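Uncharacterized protein (PDB 4RGI) is of unknown function but folds as a small KTSC domain, an alpha-beta sandwich in which two helices lie on one antiparallel sheet. Local coordinates at residues R13-G18 and E27-E32; I17-D22 and V41-H46; Y36-V41 and F67-I72. All blocks are in the same frame, centred on the assembly; numbering follows the deposited sequence.

Contact 1 of 3, residues R13-G18 and E27-E32; sequences RILSIG and EIQFRE
Ser16 turns OG into the crowded position between its backbone N and carbonyl carbon (chi1 62°), and Gln29 reaches out extended with CG anti to its backbone N (chi1 174°), so that the hydroxyl lies alongside the Gln29 chain and meets its amide oxygen on one face of the sheet. OG donates to OE1 of Gln29 over 2.7 Å, in the amide plane and on a lone pair. Arg6 meets the same group, hydrogen-bonding to Ser16 OG, weakly to Gln29 OE1, and forming a salt bridge with Glu27, whose carboxylate also accepts from Gln37 NE2. Where Leu15 folds back (psi -40°), the N-H groups of two successive residues face one carbonyl: Leu15 N lies 2.8 Å from Gln29 O, nearly along the C=O axis, and Ser16 N makes a weak bond of 3.5 Å to that oxygen. This is a classic beta bulge in the hairpin of strands 14-20 and 25-30, and it moves the register by one residue. Beyond it pairing is regular: Gln29 N donates to Ser16 O at 2.9 Å, and Gly18 and Glu27 exchange both their backbone bonds. At the other end Arg31 N meets Arg13 O at 2.8 Å from above the carbonyl plane. On the face opposite Ser16, the branched side chains of Ile14 and Ile28 cross obliquely, CG2 of Ile14 being 3.8 Å from CG2 of Ile28. Ile14 also runs alongside Phe30, its CG1 3.9 Å from CD2 of the ring, while Ile28 CG2 sits over one face of that ring toward its rim; Phe49 and Phe59 of the two helices close over this apolar patch. Leu15 crosses Arg31 at about a right angle and lays CD2 over one guanidinium face, 3.4 Å from NH1, while Arg31 NE bonds to Ser11 O.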
loop_
_atom_site.group_PDB
_atom_site.type_symbol
_atom_site.label_atom_id
_atom_site.label_comp_id
_atom_site.label_asym_id
_atom_site.label_seq_id
_atom_site.Cartn_x
_atom_site.Cartn_y
_atom_site.Cartn_z
ATOM N N ARG A 13 10.364 -4.306 4.273
ATOM C CA ARG A 13 9.148 -4.424 5.072
ATOM C C ARG A 13 7.921 -4.815 4.270
ATOM O O ARG A 13 6.958 -5.353 4.820
ATOM C CB ARG A 13 8.887 -3.111 5.791
ATOM C CG ARG A 13 9.987 -2.762 6.774
ATOM C CD ARG A 13 9.959 -1.320 7.098
ATOM N NE ARG A 13 8.706 -0.936 7.746
ATOM C CZ ARG A 13 8.395 0.322 8.026
ATOM N NH1 ARG A 13 9.246 1.283 7.700
ATOM N NH2 ARG A 13 7.238 0.624 8.612
ATOM N N ILE A 14 7.951 -4.539 2.972
ATOM C CA ILE A 14 6.772 -4.721 2.136
ATOM C C ILE A 14 7.056 -5.685 0.996
ATOM O O ILE A 14 8.091 -5.593 0.337
ATOM C CB ILE A 14 6.287 -3.356 1.595
ATOM C CG1 ILE A 14 5.829 -2.487 2.775
ATOM C CG2 ILE A 14 5.159 -3.539 0.563
ATOM C CD1 ILE A 14 5.632 -0.994 2.464
ATOM N N LEU A 15 6.143 -6.624 0.772
ATOM C CA LEU A 15 6.313 -7.615 -0.292
ATOM C C LEU A 15 5.629 -7.238 -1.607
ATOM O O LEU A 15 6.176 -7.466 -2.687
ATOM C CB LEU A 15 5.793 -8.975 0.175
ATOM C CG LEU A 15 6.568 -9.664 1.298
ATOM C CD1 LEU A 15 5.807 -10.884 1.758
ATOM C CD2 LEU A 15 7.954 -10.065 0.815
ATOM N N SER A 16 4.430 -6.665 -1.525
ATOM C CA SER A 16 3.681 -6.306 -2.723
ATOM C C SER A 16 2.631 -5.233 -2.425
ATOM O O SER A 16 2.199 -5.078 -1.291
ATOM C CB SER A 16 2.986 -7.530 -3.347
ATOM O OG SER A 16 2.032 -8.099 -2.457
ATOM N N ILE A 17 2.243 -4.506 -3.467
ATOM C CA ILE A 17 1.338 -3.366 -3.352
ATOM C C ILE A 17 0.369 -3.404 -4.496
ATOM O O ILE A 17 0.791 -3.547 -5.642
ATOM C CB ILE A 17 2.086 -2.021 -3.388
ATOM C CG1 ILE A 17 3.075 -1.908 -2.233
ATOM C CG2 ILE A 17 1.103 -0.842 -3.327
ATOM C CD1 ILE A 17 4.011 -0.713 -2.366
ATOM N N GLY A 18 -0.922 -3.262 -4.199
ATOM C CA GLY A 18 -1.924 -3.171 -5.248
ATOM C C GLY A 18 -2.814 -1.955 -5.066
ATOM O O GLY A 18 -2.899 -1.413 -3.974
ATOM N N GLU A 27 -3.803 -1.820 -1.359
ATOM C CA GLU A 27 -3.574 -3.060 -0.625
ATOM C C GLU A 27 -2.080 -3.271 -0.455
ATOM O O GLU A 27 -1.324 -3.221 -1.422
ATOM C CB GLU A 27 -4.218 -4.244 -1.348
ATOM C CG GLU A 27 -4.338 -5.499 -0.510
ATOM C CD GLU A 27 -5.228 -6.545 -1.181
ATOM O OE1 GLU A 27 -6.466 -6.454 -1.065
ATOM O OE2 GLU A 27 -4.678 -7.431 -1.853
ATOM N N ILE A 28 -1.658 -3.488 0.784
ATOM C CA ILE A 28 -0.241 -3.634 1.078
ATOM C C ILE A 28 -0.007 -4.981 1.748
ATOM O O ILE A 28 -0.612 -5.267 2.768
ATOM C CB ILE A 28 0.274 -2.535 2.012
ATOM C CG1 ILE A 28 -0.046 -1.147 1.444
ATOM C CG2 ILE A 28 1.790 -2.705 2.213
ATOM C CD1 ILE A 28 0.470 -0.017 2.308
ATOM N N GLN A 29 0.854 -5.805 1.167
ATOM C CA GLN A 29 1.243 -7.036 1.832
ATOM C C GLN A 29 2.599 -6.848 2.522
ATOM O O GLN A 29 3.603 -6.600 1.864
ATOM C CB GLN A 29 1.290 -8.176 0.826
ATOM C CG GLN A 29 1.835 -9.469 1.389
ATOM C CD GLN A 29 1.898 -10.544 0.345
ATOM O OE1 GLN A 29 2.143 -10.277 -0.833
ATOM N NE2 GLN A 29 1.680 -11.784 0.772
ATOM N N PHE A 30 2.615 -6.940 3.847
ATOM C CA PHE A 30 3.836 -6.756 4.630
ATOM C C PHE A 30 4.602 -8.074 4.826
ATOM O O PHE A 30 4.014 -9.148 4.795
ATOM C CB PHE A 30 3.502 -6.149 5.992
ATOM C CG PHE A 30 2.901 -4.776 5.913
ATOM C CD1 PHE A 30 1.530 -4.599 5.902
ATOM C CD2 PHE A 30 3.714 -3.662 5.860
ATOM C CE1 PHE A 30 0.990 -3.327 5.831
ATOM C CE2 PHE A 30 3.183 -2.404 5.784
ATOM C CZ PHE A 30 1.824 -2.232 5.765
ATOM N N ARG A 31 5.911 -7.989 5.038
ATOM C CA ARG A 31 6.717 -9.195 5.213
ATOM C C ARG A 31 6.267 -10.064 6.387
ATOM O O ARG A 31 5.966 -11.250 6.208
ATOM C CB ARG A 31 8.188 -8.833 5.400
ATOM C CG ARG A 31 8.856 -8.383 4.129
ATOM C CD ARG A 31 10.328 -8.711 4.138
ATOM N NE ARG A 31 10.926 -8.384 2.852
ATOM C CZ ARG A 31 11.248 -9.278 1.928
ATOM N NH1 ARG A 31 11.043 -10.571 2.148
ATOM N NH2 ARG A 31 11.787 -8.878 0.783
ATOM N N GLU A 32 6.227 -9.463 7.575
ATOM C CA GLU A 32 5.944 -10.179 8.822
ATOM C C GLU A 32 4.482 -10.018 9.272
ATOM O O GLU A 32 3.940 -10.888 9.953
ATOM C CB GLU A 32 6.921 -9.708 9.935
ATOM C CG GLU A 32 6.313 -9.542 11.354
ATOM C CD GLU A 32 7.324 -9.129 12.450
ATOM O OE1 GLU A 32 7.560 -9.931 13.378
ATOM O OE2 GLU A 32 7.854 -7.997 12.405
#

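Contact 2 of 3, residues I17-D22 and V41-H46; sequences IGYDPD and VPERAH
The end of strand 14-20 passes the first turn of helix 43-51, the nearest alpha carbons being Tyr19 CA and His46 CA at 6.9 Å. Both aromatic residues set CG anti to their backbone N (chi1 -177° for Tyr19, 169° for His46), which sends each ring across the gap toward the other segment. The planes are nearly parallel, 11° apart, but displaced, so that little of one ring lies over the other, and the real contact is a pair of CH-pi touches. Tyr19 CB stands over the centre of the imidazole, 3.3 Å from the centroid of the His46 ring, and His46 CB lies over a phenol face, 4.0 Å from the centroid of the Tyr19 ring. Beyond the ring, Tyr19 OH donates to Val41 O over a short 2.6 Å, in the carbonyl plane, just ahead of Pro42, the N-cap residue. A water in the imidazole plane, 2.7 Å from His46 NE2, donates to Ile17 O at 3.0 Å and so links the NE2 edge of the ring to the strand backbone. The strand then leaves through an Asx turn, where Asp20 OD1 accepts from Asp22 N. Alongside, Val41 and His46 rest on Leu26 of strand 25-30, and Ile17 packs against Phe49 and Met50 further along helix 43-51, so the helix start is joined to strand 14-20 and leans on strand 25-30.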
loop_
_atom_site.group_PDB
_atom_site.type_symbol
_atom_site.label_atom_id
_atom_site.label_comp_id
_atom_site.label_asym_id
_atom_site.label_seq_id
_atom_site.Cartn_x
_atom_site.Cartn_y
_atom_site.Cartn_z
ATOM N N ILE A 17 2.243 -4.506 -3.467
ATOM C CA ILE A 17 1.338 -3.366 -3.352
ATOM C C ILE A 17 0.369 -3.404 -4.496
ATOM O O ILE A 17 0.791 -3.547 -5.642
ATOM C CB ILE A 17 2.086 -2.021 -3.388
ATOM C CG1 ILE A 17 3.075 -1.908 -2.233
ATOM C CG2 ILE A 17 1.103 -0.842 -3.327
ATOM C CD1 ILE A 17 4.011 -0.713 -2.366
ATOM N N GLY A 18 -0.922 -3.262 -4.199
ATOM C CA GLY A 18 -1.924 -3.171 -5.248
ATOM C C GLY A 18 -2.814 -1.955 -5.066
ATOM O O GLY A 18 -2.899 -1.413 -3.974
ATOM N N TYR A 19 -3.461 -1.518 -6.142
ATOM C CA TYR A 19 -4.352 -0.376 -6.051
ATOM C C TYR A 19 -5.559 -0.578 -6.957
ATOM O O TYR A 19 -5.430 -1.007 -8.110
ATOM C CB TYR A 19 -3.620 0.912 -6.408
ATOM C CG TYR A 19 -4.468 2.156 -6.258
ATOM C CD1 TYR A 19 -4.791 2.657 -5.002
ATOM C CD2 TYR A 19 -4.952 2.824 -7.369
ATOM C CE1 TYR A 19 -5.583 3.804 -4.864
ATOM C CE2 TYR A 19 -5.730 3.977 -7.241
ATOM C CZ TYR A 19 -6.057 4.451 -5.989
ATOM O OH TYR A 19 -6.835 5.594 -5.877
ATOM N N ASP A 20 -6.731 -0.296 -6.398
ATOM C CA ASP A 20 -8.006 -0.391 -7.110
ATOM C C ASP A 20 -8.520 1.021 -7.333
ATOM O O ASP A 20 -9.034 1.644 -6.410
ATOM C CB ASP A 20 -8.987 -1.235 -6.282
ATOM C CG ASP A 20 -10.337 -1.422 -6.947
ATOM O OD1 ASP A 20 -10.594 -0.847 -8.027
ATOM O OD2 ASP A 20 -11.149 -2.152 -6.354
ATOM N N PRO A 21 -8.352 1.551 -8.553
ATOM C CA PRO A 21 -8.707 2.951 -8.798
ATOM C C PRO A 21 -10.201 3.213 -8.641
ATOM O O PRO A 21 -10.583 4.333 -8.322
ATOM C CB PRO A 21 -8.257 3.174 -10.243
ATOM C CG PRO A 21 -8.306 1.826 -10.849
ATOM C CD PRO A 21 -7.904 0.870 -9.778
ATOM N N ASP A 22 -11.025 2.192 -8.842
ATOM C CA ASP A 22 -12.467 2.357 -8.741
ATOM C C ASP A 22 -12.924 2.592 -7.303
ATOM O O ASP A 22 -13.705 3.504 -7.042
ATOM C CB ASP A 22 -13.180 1.139 -9.327
ATOM C CG ASP A 22 -12.901 0.961 -10.810
ATOM O OD1 ASP A 22 -12.630 1.976 -11.493
ATOM O OD2 ASP A 22 -12.952 -0.193 -11.289
ATOM N N VAL A 41 -7.766 6.111 -0.645
ATOM C CA VAL A 41 -6.435 6.538 -1.053
ATOM C C VAL A 41 -6.469 7.045 -2.485
ATOM O O VAL A 41 -6.896 6.318 -3.382
ATOM C CB VAL A 41 -5.430 5.360 -0.925
ATOM C CG1 VAL A 41 -4.049 5.761 -1.381
ATOM C CG2 VAL A 41 -5.393 4.881 0.511
ATOM N N PRO A 42 -6.020 8.292 -2.709
ATOM C CA PRO A 42 -6.036 8.870 -4.049
ATOM C C PRO A 42 -5.007 8.231 -4.967
ATOM O O PRO A 42 -3.970 7.762 -4.517
ATOM C CB PRO A 42 -5.700 10.343 -3.802
ATOM C CG PRO A 42 -4.944 10.352 -2.549
ATOM C CD PRO A 42 -5.518 9.245 -1.710
ATOM N N GLU A 43 -5.300 8.218 -6.259
ATOM C CA GLU A 43 -4.420 7.550 -7.205
ATOM C C GLU A 43 -3.016 8.157 -7.205
ATOM O O GLU A 43 -2.035 7.435 -7.343
ATOM C CB GLU A 43 -5.027 7.596 -8.610
ATOM C CG GLU A 43 -4.202 6.869 -9.660
ATOM C CD GLU A 43 -4.887 6.813 -11.014
ATOM O OE1 GLU A 43 -6.069 7.209 -11.102
ATOM O OE2 GLU A 43 -4.243 6.373 -11.990
ATOM N N ARG A 44 -2.910 9.473 -7.018
ATOM C CA ARG A 44 -1.602 10.107 -6.986
ATOM C C ARG A 44 -0.728 9.540 -5.873
ATOM O O ARG A 44 0.474 9.402 -6.045
ATOM C CB ARG A 44 -1.744 11.616 -6.827
ATOM C CG ARG A 44 -0.417 12.383 -6.789
ATOM C CD ARG A 44 0.443 12.110 -8.030
ATOM N NE ARG A 44 1.635 12.950 -8.044
ATOM C CZ ARG A 44 2.619 12.831 -8.938
ATOM N NH1 ARG A 44 2.550 11.920 -9.891
ATOM N NH2 ARG A 44 3.664 13.634 -8.879
ATOM N N ALA A 45 -1.341 9.197 -4.738
ATOM C CA ALA A 45 -0.615 8.613 -3.613
ATOM C C ALA A 45 -0.031 7.287 -4.008
ATOM O O ALA A 45 1.092 6.966 -3.651
ATOM C CB ALA A 45 -1.532 8.433 -2.408
ATOM N N HIS A 46 -0.814 6.504 -4.736
ATOM C CA HIS A 46 -0.348 5.199 -5.131
ATOM C C HIS A 46 0.814 5.334 -6.101
ATOM O O HIS A 46 1.790 4.624 -5.986
ATOM C CB HIS A 46 -1.463 4.384 -5.759
ATOM C CG HIS A 46 -0.982 3.134 -6.408
ATOM N ND1 HIS A 46 -1.079 2.914 -7.765
ATOM C CD2 HIS A 46 -0.372 2.037 -5.889
ATOM C CE1 HIS A 46 -0.562 1.730 -8.051
ATOM N NE2 HIS A 46 -0.116 1.182 -6.937
HETATM O O HOH W 1 0.378 -1.402 -7.632
#

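Contact 3 of 3, residues Y36-V41 and F67-I72; sequences YQYLGV and FLCRKI
One amide oxygen is gripped side-on by two nitrogens of one arginine: Arg70 NE lies 2.9 Å and Arg70 NH2 3.1 Å from Gln37 OE1. The oxygen sits in the guanidinium plane, but the amide is turned 45° from it, so NE approaches nearly along the C=O axis while NH2 comes from above the amide plane. Gln37 NE2 donates in turn to Glu27 OE1 of strand 25-30, which fixes the rotation of the amide; the positive group on its oxygen and the negative one at its nitrogen would be expected to polarise it. Ile72 CG2 packs beside the amide, 3.7 Å from Gln37 CD, and Leu39 sets its methyl groups over one face of the guanidinium. Beneath, the backbones of Gln37 and Arg70 form a hydrogen-bonded pair, and Leu39 N donates to Leu68 O at 2.8 Å. On the other face the rings of Tyr36 and Tyr38 meet Cys69 and Lys71. Cys69 CB lies over the Tyr38 ring, 3.6 Å from its centroid, and SG, in the crowded position between backbone N and carbonyl carbon (chi1 78°), makes oblique sulfur-aromatic contacts with both Tyr36 and Tyr38. Lys71 stretches its extended chain across a face of Tyr36, CB 4.0 Å from the centroid of that ring. Further along, Gly40 turns with a positive phi of 75° and brings Val41 CG2 over a Phe67 face, 3.9 Å from the centroid of the Phe67 ring. The arrangement is that of an antiparallel edge strand: residues 69-72 return after two helices and join strand 34-39, completing the sheet layer of the alpha-beta sandwich.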
loop_
_atom_site.group_PDB
_atom_site.type_symbol
_atom_site.label_atom_id
_atom_site.label_comp_id
_atom_site.label_asym_id
_atom_site.label_seq_id
_atom_site.Cartn_x
_atom_site.Cartn_y
_atom_site.Cartn_z
ATOM N N TYR A 36 -2.961 -5.706 4.490
ATOM C CA TYR A 36 -3.924 -4.675 4.887
ATOM C C TYR A 36 -4.474 -3.924 3.694
ATOM O O TYR A 36 -3.752 -3.708 2.725
ATOM C CB TYR A 36 -3.267 -3.655 5.815
ATOM C CG TYR A 36 -3.002 -4.154 7.207
ATOM C CD1 TYR A 36 -2.031 -5.104 7.448
ATOM C CD2 TYR A 36 -3.714 -3.657 8.289
ATOM C CE1 TYR A 36 -1.783 -5.556 8.718
ATOM C CE2 TYR A 36 -3.483 -4.122 9.565
ATOM C CZ TYR A 36 -2.517 -5.061 9.774
ATOM O OH TYR A 36 -2.280 -5.525 11.048
ATOM N N GLN A 37 -5.729 -3.486 3.790
ATOM C CA GLN A 37 -6.313 -2.571 2.832
ATOM C C GLN A 37 -6.457 -1.198 3.453
ATOM O O GLN A 37 -6.876 -1.090 4.602
ATOM C CB GLN A 37 -7.679 -3.077 2.360
ATOM C CG GLN A 37 -7.581 -4.374 1.599
ATOM C CD GLN A 37 -8.937 -4.912 1.226
ATOM O OE1 GLN A 37 -9.926 -4.606 1.882
ATOM N NE2 GLN A 37 -8.994 -5.710 0.168
ATOM N N TYR A 38 -6.130 -0.165 2.678
ATOM C CA TYR A 38 -6.242 1.227 3.098
ATOM C C TYR A 38 -7.300 1.877 2.234
ATOM O O TYR A 38 -7.257 1.769 1.012
ATOM C CB TYR A 38 -4.907 1.963 2.964
ATOM C CG TYR A 38 -3.912 1.506 4.002
ATOM C CD1 TYR A 38 -3.756 2.213 5.186
ATOM C CD2 TYR A 38 -3.180 0.337 3.828
ATOM C CE1 TYR A 38 -2.863 1.786 6.169
ATOM C CE2 TYR A 38 -2.285 -0.102 4.807
ATOM C CZ TYR A 38 -2.137 0.628 5.970
ATOM O OH TYR A 38 -1.252 0.208 6.942
ATOM N N LEU A 39 -8.255 2.543 2.864
ATOM C CA LEU A 39 -9.440 2.988 2.149
ATOM C C LEU A 39 -9.368 4.462 1.874
ATOM O O LEU A 39 -8.879 5.221 2.692
ATOM C CB LEU A 39 -10.702 2.671 2.948
ATOM C CG LEU A 39 -10.856 1.219 3.358
ATOM C CD1 LEU A 39 -12.172 1.053 4.072
ATOM C CD2 LEU A 39 -10.828 0.370 2.132
ATOM N N GLY A 40 -9.843 4.867 0.707
ATOM C CA GLY A 40 -9.934 6.273 0.388
ATOM C C GLY A 40 -8.592 6.878 0.055
ATOM O O GLY A 40 -8.321 8.008 0.410
ATOM N N VAL A 41 -7.766 6.111 -0.645
ATOM C CA VAL A 41 -6.435 6.538 -1.053
ATOM C C VAL A 41 -6.469 7.045 -2.485
ATOM O O VAL A 41 -6.896 6.318 -3.382
ATOM C CB VAL A 41 -5.430 5.360 -0.925
ATOM C CG1 VAL A 41 -4.049 5.761 -1.381
ATOM C CG2 VAL A 41 -5.393 4.881 0.511
ATOM N N PHE A 67 -4.874 6.871 6.600
ATOM C CA PHE A 67 -6.063 6.330 5.953
ATOM C C PHE A 67 -6.591 5.173 6.779
ATOM O O PHE A 67 -5.812 4.432 7.388
ATOM C CB PHE A 67 -5.760 5.853 4.523
ATOM C CG PHE A 67 -5.193 6.913 3.649
ATOM C CD1 PHE A 67 -6.033 7.734 2.905
ATOM C CD2 PHE A 67 -3.819 7.106 3.569
ATOM C CE1 PHE A 67 -5.503 8.727 2.104
ATOM C CE2 PHE A 67 -3.292 8.090 2.780
ATOM C CZ PHE A 67 -4.132 8.906 2.044
ATOM N N LEU A 68 -7.909 5.018 6.810
ATOM C CA LEU A 68 -8.517 3.887 7.507
ATOM C C LEU A 68 -8.013 2.583 6.916
ATOM O O LEU A 68 -7.971 2.427 5.692
ATOM C CB LEU A 68 -10.037 3.958 7.408
ATOM C CG LEU A 68 -10.928 3.164 8.360
ATOM C CD1 LEU A 68 -12.299 3.795 8.325
ATOM C CD2 LEU A 68 -11.033 1.705 7.964
ATOM N N CYS A 69 -7.658 1.641 7.781
ATOM C CA CYS A 69 -7.196 0.361 7.272
ATOM C C CYS A 69 -7.832 -0.828 7.952
ATOM O O CYS A 69 -8.352 -0.737 9.073
ATOM C CB CYS A 69 -5.678 0.261 7.367
ATOM S SG CYS A 69 -5.021 -0.098 8.978
ATOM N N ARG A 70 -7.835 -1.938 7.236
ATOM C CA ARG A 70 -8.324 -3.186 7.779
ATOM C C ARG A 70 -7.424 -4.325 7.323
ATOM O O ARG A 70 -6.895 -4.318 6.205
ATOM C CB ARG A 70 -9.769 -3.432 7.355
ATOM C CG ARG A 70 -9.970 -3.491 5.874
ATOM C CD ARG A 70 -11.435 -3.531 5.510
ATOM N NE ARG A 70 -11.599 -3.597 4.061
ATOM C CZ ARG A 70 -12.678 -3.173 3.416
ATOM N NH1 ARG A 70 -13.688 -2.652 4.098
ATOM N NH2 ARG A 70 -12.746 -3.264 2.093
ATOM N N LYS A 71 -7.235 -5.296 8.210
ATOM C CA LYS A 71 -6.432 -6.455 7.895
ATOM C C LYS A 71 -7.310 -7.481 7.185
ATOM O O LYS A 71 -8.454 -7.712 7.582
ATOM C CB LYS A 71 -5.814 -7.055 9.155
ATOM C CG LYS A 71 -4.740 -8.069 8.845
ATOM C CD LYS A 71 -4.129 -8.689 10.087
ATOM C CE LYS A 71 -3.005 -9.636 9.687
ATOM N NZ LYS A 71 -2.765 -10.692 10.690
ATOM N N ILE A 72 -6.791 -8.085 6.127
ATOM C CA ILE A 72 -7.557 -9.121 5.440
ATOM C C ILE A 72 -6.879 -10.480 5.583
ATOM O O ILE A 72 -5.654 -10.584 5.574
ATOM C CB ILE A 72 -7.763 -8.786 3.955
ATOM C CG1 ILE A 72 -6.436 -8.758 3.204
ATOM C CG2 ILE A 72 -8.481 -7.459 3.805
ATOM C CD1 ILE A 72 -6.601 -8.595 1.715
#

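From the N terminus, strand 14-20 enters contacts 1 and 2 in turn, with Ile17 and Gly18 common to both. Contact 1 closes the short hairpin loop to strand 25-30. Contact 2 closes a longer loop that takes in strands 25-30 and 34-39 and brings the start of helix 43-51 onto the sheet. Contact 3 opens after contact 1 has closed, and spans both helices to bring in the C-terminal strand 69-72. Contacts 2 and 3 cross along the chain and share Val41, and Pro42 touches Phe67 between them. Contacts 1 and 3 meet through neighbouring strands, where Ile28 N probably bonds to Tyr36 O and Ile28 packs on Tyr38.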